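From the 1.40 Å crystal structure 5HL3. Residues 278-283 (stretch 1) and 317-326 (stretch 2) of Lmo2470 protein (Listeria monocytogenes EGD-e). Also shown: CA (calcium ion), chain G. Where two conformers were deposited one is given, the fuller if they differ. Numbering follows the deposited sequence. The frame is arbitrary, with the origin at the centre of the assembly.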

# COMPACT_ATOMS: atom_id res chain seq x y z
N ASP A 278 1.91 -12.06 45.49
CA ASP A 278 1.36 -10.84 44.91
C ASP A 278 0.57 -11.13 43.64
O ASP A 278 0.84 -12.10 42.93
CB ASP A 278 2.47 -9.87 44.48
CG ASP A 278 3.25 -9.25 45.63
OD1 ASP A 278 2.82 -9.34 46.80
OD2 ASP A 278 4.33 -8.66 45.33
N THR A 279 -0.40 -10.27 43.36
CA THR A 279 -1.05 -10.26 42.06
C THR A 279 -0.20 -9.35 41.15
O THR A 279 0.83 -8.82 41.57
CB THR A 279 -2.51 -9.75 42.15
OG1 THR A 279 -2.51 -8.42 42.69
CG2 THR A 279 -3.34 -10.65 43.00
N CYS A 280 -0.63 -9.16 39.91
CA CYS A 280 0.10 -8.34 38.98
C CYS A 280 -0.88 -7.46 38.21
O CYS A 280 -1.83 -7.96 37.60
CB CYS A 280 0.88 -9.24 38.03
SG CYS A 280 1.96 -8.34 36.90
N THR A 281 -0.65 -6.15 38.25
CA THR A 281 -1.55 -5.18 37.64
C THR A 281 -0.83 -4.48 36.50
O THR A 281 0.34 -4.17 36.59
CB THR A 281 -2.04 -4.18 38.70
OG1 THR A 281 -2.79 -4.91 39.69
CG2 THR A 281 -2.90 -3.11 38.10
N ILE A 282 -1.56 -4.24 35.41
CA ILE A 282 -1.05 -3.58 34.22
C ILE A 282 -1.92 -2.40 33.81
O ILE A 282 -3.13 -2.36 34.08
CB ILE A 282 -0.98 -4.55 32.98
CG1 ILE A 282 -2.36 -5.15 32.65
CG2 ILE A 282 0.05 -5.65 33.23
CD1 ILE A 282 -2.46 -5.84 31.30
N ASP A 283 -1.27 -1.47 33.12
CA ASP A 283 -1.95 -0.42 32.36
C ASP A 283 -2.18 -0.97 30.95
O ASP A 283 -1.35 -1.71 30.41
CB ASP A 283 -1.09 0.84 32.27
CG ASP A 283 -0.88 1.52 33.58
OD1 ASP A 283 -1.69 1.39 34.51
OD2 ASP A 283 0.16 2.24 33.68
N VAL A 317 -10.93 -6.53 35.58
CA VAL A 317 -10.80 -5.20 35.04
C VAL A 317 -11.18 -4.23 36.15
O VAL A 317 -12.26 -4.37 36.75
CB VAL A 317 -11.75 -4.97 33.87
CG1 VAL A 317 -11.66 -3.54 33.37
CG2 VAL A 317 -11.47 -5.96 32.74
N ASN A 318 -10.31 -3.25 36.41
CA ASN A 318 -10.52 -2.22 37.40
C ASN A 318 -10.92 -0.97 36.62
O ASN A 318 -10.08 -0.22 36.13
CB ASN A 318 -9.23 -2.02 38.22
CG ASN A 318 -8.63 -3.36 38.71
OD1 ASN A 318 -9.31 -4.15 39.41
ND2 ASN A 318 -7.36 -3.64 38.35
N GLU A 319 -12.22 -0.74 36.48
CA GLU A 319 -12.72 0.36 35.64
C GLU A 319 -12.50 1.77 36.19
O GLU A 319 -12.36 2.70 35.40
CB GLU A 319 -14.18 0.16 35.25
CG GLU A 319 -14.35 -0.55 33.92
CD GLU A 319 -13.81 0.26 32.74
OE1 GLU A 319 -13.41 1.44 32.95
OE2 GLU A 319 -13.80 -0.25 31.60
N GLU A 320 -12.44 1.94 37.50
CA GLU A 320 -12.16 3.29 38.04
C GLU A 320 -10.74 3.76 37.69
O GLU A 320 -10.56 4.81 37.07
CB GLU A 320 -12.43 3.39 39.55
CG GLU A 320 -13.90 3.54 39.92
CD GLU A 320 -14.49 4.94 39.63
OE1 GLU A 320 -15.26 5.44 40.49
OE2 GLU A 320 -14.19 5.53 38.57
N GLY A 321 -9.75 2.95 38.03
CA GLY A 321 -8.36 3.32 37.80
C GLY A 321 -7.82 2.93 36.44
O GLY A 321 -6.65 3.17 36.17
N ASN A 322 -8.66 2.35 35.57
CA ASN A 322 -8.25 1.90 34.25
C ASN A 322 -7.01 1.00 34.29
O ASN A 322 -5.98 1.28 33.67
CB ASN A 322 -8.04 3.08 33.27
CG ASN A 322 -9.36 3.69 32.80
OD1 ASN A 322 -10.42 3.47 33.38
ND2 ASN A 322 -9.28 4.46 31.72
N THR A 323 -7.12 -0.09 35.04
CA THR A 323 -6.03 -1.08 35.08
C THR A 323 -6.68 -2.46 35.00
O THR A 323 -7.91 -2.60 35.09
CB THR A 323 -5.19 -0.99 36.37
OG1 THR A 323 -6.01 -1.24 37.49
CG2 THR A 323 -4.52 0.38 36.56
N ILE A 324 -5.84 -3.47 34.80
CA ILE A 324 -6.26 -4.86 34.73
C ILE A 324 -5.37 -5.65 35.67
O ILE A 324 -4.15 -5.47 35.65
CB ILE A 324 -6.16 -5.42 33.30
CG1 ILE A 324 -7.09 -4.66 32.36
CG2 ILE A 324 -6.48 -6.91 33.28
CD1 ILE A 324 -6.90 -4.98 30.89
N THR A 325 -5.95 -6.53 36.48
CA THR A 325 -5.18 -7.32 37.45
C THR A 325 -5.26 -8.79 37.13
O THR A 325 -6.35 -9.32 36.94
CB THR A 325 -5.66 -7.06 38.89
OG1 THR A 325 -5.43 -5.68 39.21
CG2 THR A 325 -4.92 -7.92 39.88
N VAL A 326 -4.10 -9.45 37.03
CA VAL A 326 -4.01 -10.88 36.83
C VAL A 326 -3.59 -11.51 38.14
O VAL A 326 -2.65 -11.06 38.79
CB VAL A 326 -3.01 -11.23 35.72
CG1 VAL A 326 -2.96 -12.73 35.49
CG2 VAL A 326 -3.38 -10.50 34.46
CA CA G . -12.71 3.76 33.33
O HOH W 1 -4.03 3.40 34.32
O HOH W 2 -12.05 5.59 34.54
O HOH W 3 -14.19 5.70 32.29
O HOH W 4 -14.94 3.87 34.37
O HOH W 5 -12.59 3.61 31.02

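Asp278 lies just outside the contact, the end of its side chain leading away from stretch 2. Thr279, exposed, makes the first contact with stretch 2: its CB rests 3.6 Å from Val326 O, and its OG1 lies 3.7 Å from Thr325 CG2. These are van der Waals contacts, and the hydroxyl makes no hydrogen bond across the stretches; a small threonine suits an exposed place beside the start of the strand.

At Cys280 the antiparallel pairing is established. Cys280 N donates to Val326 O at 3.0 Å, and Val326 N donates to Cys280 O at 2.8 Å, closing the ring of a hydrogen-bonded pair. Both side chains are buried on the same face of the sheet, where a compact thiol and a branched valine are at home.

Thr281 faces Thr325 as a non-hydrogen-bonded pair, so no backbone bonds join them directly and their CA atoms come within 4.2 Å. The side chains supply the link instead: Thr281 OG1 and Thr325 OG1 share a hydrogen bond of 2.8 Å, in which either may be the donor. Thr325 OG1 also accepts from Asn318 ND2 at 2.9 Å, while the methyl CG2 of Thr281 packs 3.6 Å from Thr323 CB. Threonine thus brings a hydroxyl and a methyl to this partly exposed face, and its beta-branching favours an extended backbone.

Ile282 repeats the hydrogen-bonded pattern with Ile324: Ile282 N reaches Ile324 O at 2.9 Å, and Ile324 N reaches Ile282 O at 3.0 Å. Their side chains join Cys280 and Val326 on the buried face, with Ile282 CG1 3.9 Å from Ile324 CB, an apolar contact fitting for two branched aliphatic residues.

Asp283 is exposed, as suits a charged group. Its OD1 approaches Thr323 CG2 at 3.6 Å. Water 1 lies within hydrogen-bonding reach of both Asp283 OD1 (3.1 Å) and Asn322 O (3.0 Å), and so sits between the stretches.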